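Local coordinates for hypothetical protein TM1010 (Thermotoga maritima, PDB 2F4P) that is of unknown function but belongs to the cupin superfamily of small beta-barrel proteins and pairs with a second copy of itself in the assembly, at residues Arg76-Tyr81 / Gly108-Glu113; Tyr51-Glu56 / Leu115-Ile120; Trp63-Gly68 / Asn102-His107. All blocks are in the same frame, centred on the assembly; numbering follows the deposited sequence. Where two conformers were deposited one is given.

In the fold
From the N terminus, the first strand used by these contacts is 49-55, and contact 2 pairs it with strand 115-121, closing the longest of the three loops. Contacts 1 and 3 both lie inside that loop. Contact 3 ties the end of strand 60-65 to the approach and start of strand 105-109; contact 1 ties strand 78-83 to the end of strand 105-109. Their segments alternate along the chain, so these two loops cross. Sharing strand 105-109, contacts 1 and 3 belong to one sheet of the cupin barrel and contact 2 to the other. The sheets meet where His-117 of contact 2 packs against His-107 of contact 3, and where Ala-109 of contact 1 packs against Phe-55 of contact 2.

Contact 1 of 3, residues Arg76-Tyr81 / Gly108-Glu113; sequences RGKGFY and GAAPDE
Lys-78 runs its extended side chain past Glu-113 and Ala-110, in the turn after strand 105-109. CB lies 3.6 Å from Glu-113 OE1, the two side chains crossing at about a right angle. CG, placed anti to the backbone N (chi1 -178°), packs 3.9 Å from Ala-110 CB, and CD touches the same methyl. NZ leaves the two segments for a salt bridge with the terminal carboxylate of Lys-147, and donates to a water 2.6 Å away that donates in turn to Asp-112 OD1. The carboxylate of Glu-113 stays nearer the backbone, its OE2 3.5 Å from Gly-77 CA.

Beside this polar border the strands pair in antiparallel fashion. Two backbone hydrogen bonds run Phe-80 N to Gly-108 O (2.9 Å) and Gly-108 N to Phe-80 O (3.0 Å). Beyond them Ala-110 N donates to Lys-78 O (3.0 Å), holding the first residue of the turn. The ring of Phe-80 turns its edge to that residue, with CE1 3.8 Å from Ala-110 CA, while Pro-111 CD comes up obliquely; helix 137-144 packs on both Phe-80 and Pro-111.

Two neighbouring strands of one cupin-barrel sheet are joined here by main-chain bonds and by the Phe-80 ring against Ala-110 and Pro-111, whereas the charged lysine tip is satisfied by the chain's C terminus and, through water, by Asp-112, probably a favourable electrostatic setting for its ammonium group.

Contact 2 of 3, residues Tyr51-Glu56 / Leu115-Ile120; sequences YDVVFE and LVHIGI
Phe-55, Val-53 and Tyr-51 share one face of this antiparallel pair with Leu-115 and His-117, and here the packing is close. Phe-55 CE1 meets His-117 NE2 at 3.6 Å, the rings rim to rim with their planes only 20° apart. On the same edge, Phe-55 CD1 lies 4.1 Å from Leu-115 CD2, the two side chains running side by side. Val-53, in one of its two conformers, stands over one face of the imidazole, its CB offset toward the rim. His-117 CG sits between the backbone N and the carbonyl carbon (chi1 77°), and ND1 donates to Ile-118 O (2.9 Å), reaching it from above the carbonyl plane while the oxygen stays in the plane of the ring. In one of the two conformers of Tyr-51, Gly-119 O lies 3.5 Å above the tyrosine ring plane, over its centre, and Tyr-51 OH is hydrogen-bonded beyond the segments to Ser-121 and Gln-70.

Six main-chain hydrogen bonds join Tyr-51 to Gly-119, Val-53 to His-117 and Phe-55 to Leu-115, the regular pairing of two neighbouring strands in one sheet of a cupin barrel. The aromatic face looks into the barrel, where Phe-55 and Leu-115 reach Ala-109 of the other sheet and an unknown ligand lies near Val-53.

The other face is partly open to solvent at Asp-52 and Val-54, though Val-116 and Ile-118 are buried. Val-54, also with two conformers, in one of them lies side by side with Val-116, their CG2 atoms 4.1 Å apart. Asp-52 OD1 comes to 3.2 Å from His-117 O, both of them acceptors. Farther along, Ile-118 packs on Ile-118 of the second subunit, and Ile-120 on its own counterpart there.

Contact 3 of 3, residues Trp63-Gly68 / Asn102-His107; sequences WHSHPG and NVVHWH
His-64 and His-105 bring their imidazoles together, His-64 CE1 3.5 Å from His-105 NE2. The ring planes stand 48° apart, so the pair is neither stacked nor edge-to-face. His-107 joins at the rim of His-64, completing a cluster of three aromatic rings, and Trp-131 stacks on His-64. NE2 of His-66 and of His-107 hydrogen-bonds an oxygen of an unknown ligand; the approach of His-64 NE2 to it is too short to read as an ordinary bond. Away from the histidine cluster, the edge of Trp-106 meets one face of Trp-63, with Trp-106 CD1 3.5 Å from Trp-63 CH2 and planes at 86°.

Histidines on neighbouring barrel strands and the loop that follows one of them, turned toward a shared pocket, are a familiar feature of cupins, which often hold a metal ion there; in this model the ligand occupies that region.

The second shell fixes the rings. His-105 CG lies between the backbone N and the carbonyl carbon (chi1 68°), and ND1 donates to Val-103 O (3.0 Å), which lies in the ring plane; His-64 ND1 is bonded to His-62 O. Behind the rings, the backbones of His-64 and His-105 trade two hydrogen bonds, a single antiparallel bridge. Farther out Asn-102 N donates to His-66 O (2.9 Å) from above the carbonyl plane. Waters span the outer end: one joins Ser-65 OG to Asn-102 OD1, another Pro-67 O to Asn-102 ND2. At the opposite end the indole nitrogens are held separately, Trp-63 NE1 by Glu-139 and Trp-106 NE1 by Gln-82.

Contact 1 of 3, residues Arg76-Tyr81 / Gly108-Glu113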
loop_
_atom_site.group_PDB
_atom_site.type_symbol
_atom_site.label_atom_id
_atom_site.label_comp_id
_atom_site.label_asym_id
_atom_site.label_seq_id
_atom_site.Cartn_x
_atom_site.Cartn_y
_atom_site.Cartn_z
ATOM N N ARG A 76 4.018 11.601 1.432
ATOM C CA ARG A 76 4.721 12.862 1.378
ATOM C C ARG A 76 3.779 14.030 1.180
ATOM O O ARG A 76 2.778 13.926 0.470
ATOM C CB ARG A 76 5.739 12.806 0.241
ATOM C CG ARG A 76 6.401 14.111 -0.128
ATOM C CD ARG A 76 7.762 13.820 -0.692
ATOM N NE ARG A 76 8.238 14.781 -1.671
ATOM C CZ ARG A 76 7.979 14.733 -2.979
ATOM N NH1 ARG A 76 7.186 13.796 -3.479
ATOM N NH2 ARG A 76 8.503 15.647 -3.798
ATOM N N GLY A 77 4.116 15.164 1.788
ATOM C CA GLY A 77 3.439 16.420 1.456
ATOM C C GLY A 77 2.199 16.701 2.278
ATOM O O GLY A 77 2.105 16.273 3.421
ATOM N N LYS A 78 1.253 17.431 1.684
ATOM C CA LYS A 78 0.050 17.877 2.349
ATOM C C LYS A 78 -1.102 17.839 1.360
ATOM O O LYS A 78 -0.979 18.287 0.214
ATOM C CB LYS A 78 0.216 19.309 2.884
ATOM C CG LYS A 78 -1.001 19.836 3.650
ATOM C CD LYS A 78 -0.749 21.243 4.215
ATOM C CE LYS A 78 -1.995 21.846 4.846
ATOM N NZ LYS A 78 -1.820 23.315 5.083
ATOM N N GLY A 79 -2.212 17.271 1.796
ATOM C CA GLY A 79 -3.401 17.257 0.986
ATOM C C GLY A 79 -4.677 17.300 1.765
ATOM O O GLY A 79 -4.690 17.568 2.955
ATOM N N PHE A 80 -5.749 17.004 1.054
ATOM C CA PHE A 80 -7.098 17.035 1.580
ATOM C C PHE A 80 -7.889 15.855 1.074
ATOM O O PHE A 80 -7.700 15.412 -0.067
ATOM C CB PHE A 80 -7.815 18.316 1.155
ATOM C CG PHE A 80 -7.279 19.514 1.813
ATOM C CD1 PHE A 80 -6.138 20.137 1.313
ATOM C CD2 PHE A 80 -7.865 20.016 2.952
ATOM C CE1 PHE A 80 -5.618 21.270 1.948
ATOM C CE2 PHE A 80 -7.354 21.128 3.579
ATOM C CZ PHE A 80 -6.223 21.760 3.072
ATOM N N TYR A 81 -8.761 15.365 1.957
ATOM C CA TYR A 81 -9.761 14.362 1.660
ATOM C C TYR A 81 -11.124 14.904 2.106
ATOM O O TYR A 81 -11.254 15.429 3.188
ATOM C CB TYR A 81 -9.448 13.060 2.397
ATOM C CG TYR A 81 -10.559 12.028 2.409
ATOM C CD1 TYR A 81 -10.897 11.311 1.266
ATOM C CD2 TYR A 81 -11.300 11.786 3.569
ATOM C CE1 TYR A 81 -11.893 10.365 1.278
ATOM C CE2 TYR A 81 -12.319 10.835 3.581
ATOM C CZ TYR A 81 -12.611 10.126 2.433
ATOM O OH TYR A 81 -13.616 9.175 2.428
ATOM N N GLY A 108 -6.840 15.238 -2.897
ATOM C CA GLY A 108 -5.872 15.959 -3.696
ATOM C C GLY A 108 -4.928 16.776 -2.879
ATOM O O GLY A 108 -4.910 16.704 -1.662
ATOM N N ALA A 109 -4.145 17.599 -3.571
ATOM C CA ALA A 109 -3.093 18.328 -2.911
ATOM C C ALA A 109 -3.641 19.561 -2.248
ATOM O O ALA A 109 -4.737 20.042 -2.567
ATOM C CB ALA A 109 -2.028 18.708 -3.901
ATOM N N ALA A 110 -2.842 20.095 -1.338
ATOM C CA ALA A 110 -3.039 21.439 -0.826
ATOM C C ALA A 110 -2.789 22.491 -1.926
ATOM O O ALA A 110 -2.169 22.199 -2.945
ATOM C CB ALA A 110 -2.085 21.674 0.360
ATOM N N PRO A 111 -3.294 23.717 -1.735
ATOM C CA PRO A 111 -3.053 24.759 -2.733
ATOM C C PRO A 111 -1.565 25.085 -2.951
ATOM O O PRO A 111 -1.189 25.594 -4.018
ATOM C CB PRO A 111 -3.778 25.988 -2.163
ATOM C CG PRO A 111 -4.643 25.511 -1.080
ATOM C CD PRO A 111 -4.176 24.166 -0.641
ATOM N N ASP A 112 -0.732 24.814 -1.948
ATOM C CA ASP A 112 0.663 25.291 -1.970
ATOM C C ASP A 112 1.681 24.231 -1.607
ATOM O O ASP A 112 2.812 24.556 -1.230
ATOM C CB ASP A 112 0.802 26.484 -1.033
ATOM C CG ASP A 112 0.409 26.163 0.399
ATOM O OD1 ASP A 112 0.109 24.990 0.718
ATOM O OD2 ASP A 112 0.375 27.116 1.204
ATOM N N GLU A 113 1.274 22.968 -1.746
ATOM C CA GLU A 113 2.139 21.836 -1.500
ATOM C C GLU A 113 1.611 20.603 -2.225
ATOM O O GLU A 113 0.408 20.386 -2.307
ATOM C CB GLU A 113 2.250 21.574 0.014
ATOM C CG GLU A 113 3.309 20.596 0.399
ATOM C CD GLU A 113 3.611 20.569 1.908
ATOM O OE1 GLU A 113 3.081 21.414 2.668
ATOM O OE2 GLU A 113 4.380 19.675 2.330
HETATM O O HOH W 1 -1.704 24.371 2.722
#

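Contact 2 of 3, residues Tyr51-Glu56 / Leu115-Ile120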
loop_
_atom_site.group_PDB
_atom_site.type_symbol
_atom_site.label_atom_id
_atom_site.label_comp_id
_atom_site.label_asym_id
_atom_site.label_seq_id
_atom_site.Cartn_x
_atom_site.Cartn_y
_atom_site.Cartn_z
ATOM N N TYR A 51 -1.765 1.725 -6.576
ATOM C CA TYR A 51 -1.147 2.760 -7.392
ATOM C C TYR A 51 -0.477 3.782 -6.505
ATOM O O TYR A 51 -0.722 3.840 -5.308
ATOM C CB TYR A 51 -2.175 3.418 -8.320
ATOM C CG TYR A 51 -3.534 3.425 -7.704
ATOM C CD1 TYR A 51 -4.373 2.310 -7.799
ATOM C CD2 TYR A 51 -3.970 4.524 -6.984
ATOM C CE1 TYR A 51 -5.604 2.294 -7.183
ATOM C CE2 TYR A 51 -5.212 4.525 -6.379
ATOM C CZ TYR A 51 -6.020 3.417 -6.480
ATOM O OH TYR A 51 -7.233 3.463 -5.860
ATOM N N ASP A 52 0.409 4.542 -7.123
ATOM C CA ASP A 52 1.160 5.599 -6.455
ATOM C C ASP A 52 0.845 6.854 -7.230
ATOM O O ASP A 52 0.965 6.845 -8.467
ATOM C CB ASP A 52 2.653 5.294 -6.538
ATOM C CG ASP A 52 3.473 6.107 -5.548
ATOM O OD1 ASP A 52 2.988 6.400 -4.435
ATOM O OD2 ASP A 52 4.619 6.435 -5.877
ATOM N N VAL A 53 0.420 7.911 -6.530
ATOM C CA VAL A 53 -0.095 9.140 -7.160
ATOM C C VAL A 53 0.640 10.380 -6.631
ATOM O O VAL A 53 0.828 10.517 -5.413
ATOM C CB VAL A 53 -1.602 9.356 -6.873
ATOM C CG1 VAL A 53 -2.219 10.428 -7.840
ATOM C CG2 VAL A 53 -2.369 8.049 -6.942
ATOM N N VAL A 54 1.033 11.280 -7.529
ATOM C CA VAL A 54 1.492 12.620 -7.139
ATOM C C VAL A 54 0.506 13.647 -7.660
ATOM O O VAL A 54 0.220 13.667 -8.866
ATOM C CB VAL A 54 2.868 12.973 -7.740
ATOM C CG1 VAL A 54 3.336 14.349 -7.222
ATOM C CG2 VAL A 54 3.878 11.882 -7.433
ATOM N N PHE A 55 -0.015 14.475 -6.755
ATOM C CA PHE A 55 -0.843 15.638 -7.097
ATOM C C PHE A 55 0.044 16.864 -6.894
ATOM O O PHE A 55 0.529 17.107 -5.785
ATOM C CB PHE A 55 -2.012 15.804 -6.148
ATOM C CG PHE A 55 -3.041 14.705 -6.218
ATOM C CD1 PHE A 55 -2.878 13.545 -5.491
ATOM C CD2 PHE A 55 -4.162 14.854 -6.984
ATOM C CE1 PHE A 55 -3.830 12.522 -5.561
ATOM C CE2 PHE A 55 -5.098 13.867 -7.063
ATOM C CZ PHE A 55 -4.933 12.688 -6.323
ATOM N N GLU A 56 0.228 17.664 -7.936
ATOM C CA GLU A 56 0.896 18.965 -7.754
ATOM C C GLU A 56 -0.038 19.909 -7.005
ATOM O O GLU A 56 -1.233 19.673 -6.962
ATOM C CB GLU A 56 1.264 19.560 -9.104
ATOM C CG GLU A 56 2.278 18.704 -9.879
ATOM C CD GLU A 56 3.543 18.426 -9.132
ATOM O OE1 GLU A 56 3.995 19.289 -8.333
ATOM O OE2 GLU A 56 4.126 17.341 -9.368
ATOM N N LEU A 115 0.905 16.528 -2.881
ATOM C CA LEU A 115 0.516 15.341 -2.104
ATOM C C LEU A 115 0.946 14.106 -2.879
ATOM O O LEU A 115 0.740 14.025 -4.088
ATOM C CB LEU A 115 -0.988 15.290 -1.855
ATOM C CG LEU A 115 -1.527 14.012 -1.187
ATOM C CD1 LEU A 115 -1.207 13.990 0.290
ATOM C CD2 LEU A 115 -3.017 13.887 -1.433
ATOM N N VAL A 116 1.590 13.180 -2.176
ATOM C CA VAL A 116 1.951 11.887 -2.731
ATOM C C VAL A 116 1.361 10.828 -1.841
ATOM O O VAL A 116 1.516 10.879 -0.605
ATOM C CB VAL A 116 3.474 11.674 -2.789
ATOM C CG1 VAL A 116 3.819 10.337 -3.511
ATOM C CG2 VAL A 116 4.150 12.882 -3.454
ATOM N N HIS A 117 0.695 9.860 -2.462
ATOM C CA HIS A 117 0.136 8.775 -1.701
ATOM C C HIS A 117 0.059 7.477 -2.510
ATOM O O HIS A 117 0.027 7.497 -3.749
ATOM C CB HIS A 117 -1.241 9.170 -1.122
ATOM C CG HIS A 117 -2.353 9.143 -2.110
ATOM N ND1 HIS A 117 -2.981 7.977 -2.484
ATOM C CD2 HIS A 117 -2.973 10.141 -2.786
ATOM C CE1 HIS A 117 -3.911 8.253 -3.380
ATOM N NE2 HIS A 117 -3.939 9.560 -3.568
ATOM N N ILE A 118 0.056 6.362 -1.776
ATOM C CA ILE A 118 -0.308 5.069 -2.305
ATOM C C ILE A 118 -1.822 4.958 -2.203
ATOM O O ILE A 118 -2.434 5.415 -1.224
ATOM C CB ILE A 118 0.385 3.921 -1.516
ATOM C CG1 ILE A 118 1.914 3.977 -1.724
ATOM C CG2 ILE A 118 -0.146 2.543 -1.955
ATOM C CD1 ILE A 118 2.714 3.361 -0.607
ATOM N N GLY A 119 -2.450 4.427 -3.245
ATOM C CA GLY A 119 -3.879 4.130 -3.197
ATOM C C GLY A 119 -4.103 2.650 -3.393
ATOM O O GLY A 119 -3.408 2.026 -4.205
ATOM N N ILE A 120 -5.048 2.085 -2.633
ATOM C CA ILE A 120 -5.419 0.686 -2.757
ATOM C C ILE A 120 -6.912 0.648 -3.080
ATOM O O ILE A 120 -7.724 1.108 -2.267
ATOM C CB ILE A 120 -5.152 -0.078 -1.460
ATOM C CG1 ILE A 120 -3.710 0.127 -1.011
ATOM C CG2 ILE A 120 -5.434 -1.556 -1.637
ATOM C CD1 ILE A 120 -3.400 -0.360 0.369
#

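Contact 3 of 3, residues Trp63-Gly68 / Asn102-His107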
loop_
_atom_site.group_PDB
_atom_site.type_symbol
_atom_site.label_atom_id
_atom_site.label_comp_id
_atom_site.label_asym_id
_atom_site.label_seq_id
_atom_site.Cartn_x
_atom_site.Cartn_y
_atom_site.Cartn_z
ATOM N N TRP A 63 -15.024 14.441 -8.017
ATOM C CA TRP A 63 -15.854 13.614 -7.128
ATOM C C TRP A 63 -16.032 12.221 -7.740
ATOM O O TRP A 63 -16.292 12.087 -8.946
ATOM C CB TRP A 63 -17.225 14.239 -6.917
ATOM C CG TRP A 63 -17.254 15.541 -6.188
ATOM C CD1 TRP A 63 -17.327 16.784 -6.745
ATOM C CD2 TRP A 63 -17.231 15.745 -4.761
ATOM N NE1 TRP A 63 -17.370 17.733 -5.772
ATOM C CE2 TRP A 63 -17.290 17.132 -4.543
ATOM C CE3 TRP A 63 -17.124 14.890 -3.654
ATOM C CZ2 TRP A 63 -17.299 17.689 -3.260
ATOM C CZ3 TRP A 63 -17.141 15.453 -2.370
ATOM C CH2 TRP A 63 -17.244 16.823 -2.190
ATOM N N HIS A 64 -15.942 11.184 -6.902
ATOM C CA HIS A 64 -16.143 9.841 -7.357
ATOM C C HIS A 64 -16.357 8.889 -6.171
ATOM O O HIS A 64 -16.164 9.261 -5.016
ATOM C CB HIS A 64 -14.948 9.402 -8.210
ATOM C CG HIS A 64 -13.652 9.307 -7.471
ATOM N ND1 HIS A 64 -13.022 10.395 -6.893
ATOM C CD2 HIS A 64 -12.831 8.249 -7.274
ATOM C CE1 HIS A 64 -11.884 9.996 -6.345
ATOM N NE2 HIS A 64 -11.746 8.701 -6.565
ATOM N N SER A 65 -16.706 7.657 -6.484
ATOM C CA SER A 65 -16.813 6.591 -5.499
ATOM C C SER A 65 -16.324 5.270 -6.111
ATOM O O SER A 65 -16.305 5.090 -7.355
ATOM C CB SER A 65 -18.278 6.459 -5.019
ATOM O OG SER A 65 -19.110 5.924 -6.047
ATOM N N HIS A 66 -15.954 4.354 -5.225
ATOM C CA HIS A 66 -15.574 3.004 -5.594
ATOM C C HIS A 66 -16.554 2.047 -4.919
ATOM O O HIS A 66 -16.675 2.066 -3.699
ATOM C CB HIS A 66 -14.187 2.682 -5.052
ATOM C CG HIS A 66 -13.076 3.326 -5.818
ATOM N ND1 HIS A 66 -12.435 2.686 -6.858
ATOM C CD2 HIS A 66 -12.521 4.551 -5.725
ATOM C CE1 HIS A 66 -11.522 3.493 -7.366
ATOM N NE2 HIS A 66 -11.548 4.627 -6.692
ATOM N N PRO A 67 -17.181 1.174 -5.690
ATOM C CA PRO A 67 -18.063 0.168 -5.110
ATOM C C PRO A 67 -17.392 -0.709 -4.037
ATOM O O PRO A 67 -18.054 -1.165 -3.108
ATOM C CB PRO A 67 -18.439 -0.706 -6.303
ATOM C CG PRO A 67 -18.225 0.097 -7.467
ATOM C CD PRO A 67 -17.149 1.107 -7.157
ATOM N N GLY A 68 -16.096 -0.977 -4.191
ATOM C CA GLY A 68 -15.381 -1.817 -3.261
ATOM C C GLY A 68 -14.637 -1.087 -2.175
ATOM O O GLY A 68 -14.059 -1.722 -1.285
ATOM N N ASN A 102 -18.745 2.950 -1.903
ATOM C CA ASN A 102 -19.744 3.849 -2.469
ATOM C C ASN A 102 -19.788 5.244 -1.893
ATOM O O ASN A 102 -20.600 6.064 -2.349
ATOM C CB ASN A 102 -21.141 3.229 -2.399
ATOM C CG ASN A 102 -21.176 1.861 -2.983
ATOM O OD1 ASN A 102 -20.838 1.668 -4.164
ATOM N ND2 ASN A 102 -21.524 0.888 -2.164
ATOM N N VAL A 103 -18.885 5.561 -0.960
ATOM C CA VAL A 103 -18.846 6.912 -0.398
ATOM C C VAL A 103 -18.283 7.875 -1.467
ATOM O O VAL A 103 -17.211 7.636 -2.035
ATOM C CB VAL A 103 -18.076 6.962 0.933
ATOM C CG1 VAL A 103 -17.833 8.419 1.411
ATOM C CG2 VAL A 103 -18.842 6.207 2.006
ATOM N N VAL A 104 -19.021 8.937 -1.742
ATOM C CA VAL A 104 -18.611 9.917 -2.743
ATOM C C VAL A 104 -17.618 10.891 -2.127
ATOM O O VAL A 104 -17.859 11.422 -1.048
ATOM C CB VAL A 104 -19.820 10.603 -3.399
ATOM C CG1 VAL A 104 -19.323 11.722 -4.359
ATOM C CG2 VAL A 104 -20.670 9.565 -4.134
ATOM N N HIS A 105 -16.464 11.076 -2.770
ATOM C CA HIS A 105 -15.382 11.850 -2.129
ATOM C C HIS A 105 -14.437 12.397 -3.207
ATOM O O HIS A 105 -14.538 12.047 -4.397
ATOM C CB HIS A 105 -14.595 10.936 -1.202
ATOM C CG HIS A 105 -13.820 9.910 -1.956
ATOM N ND1 HIS A 105 -14.415 8.761 -2.436
ATOM C CD2 HIS A 105 -12.555 9.911 -2.429
ATOM C CE1 HIS A 105 -13.525 8.070 -3.124
ATOM N NE2 HIS A 105 -12.396 8.751 -3.142
ATOM N N TRP A 106 -13.570 13.292 -2.800
ATOM C CA TRP A 106 -12.407 13.637 -3.631
ATOM C C TRP A 106 -11.204 13.682 -2.732
ATOM O O TRP A 106 -11.344 13.798 -1.500
ATOM C CB TRP A 106 -12.596 14.968 -4.352
ATOM C CG TRP A 106 -12.722 16.165 -3.449
ATOM C CD1 TRP A 106 -13.868 16.638 -2.909
ATOM C CD2 TRP A 106 -11.671 17.033 -2.988
ATOM N NE1 TRP A 106 -13.612 17.756 -2.157
ATOM C CE2 TRP A 106 -12.271 18.016 -2.175
ATOM C CE3 TRP A 106 -10.284 17.103 -3.217
ATOM C CZ2 TRP A 106 -11.536 19.057 -1.571
ATOM C CZ3 TRP A 106 -9.548 18.125 -2.612
ATOM C CH2 TRP A 106 -10.174 19.092 -1.805
ATOM N N HIS A 107 -10.023 13.575 -3.338
ATOM C CA HIS A 107 -8.795 13.872 -2.607
ATOM C C HIS A 107 -7.829 14.609 -3.505
ATOM O O HIS A 107 -7.940 14.581 -4.726
ATOM C CB HIS A 107 -8.145 12.594 -2.019
ATOM C CG HIS A 107 -8.042 11.435 -2.968
ATOM N ND1 HIS A 107 -6.843 11.045 -3.533
ATOM C CD2 HIS A 107 -8.969 10.565 -3.420
ATOM C CE1 HIS A 107 -7.046 10.005 -4.317
ATOM N NE2 HIS A 107 -8.331 9.702 -4.282
HETATM O O HOH W 2 -19.544 3.300 -6.079
HETATM O O HOH W 3 -15.955 5.226 -2.469
HETATM O O HOH W 4 -20.625 -1.938 -2.503
#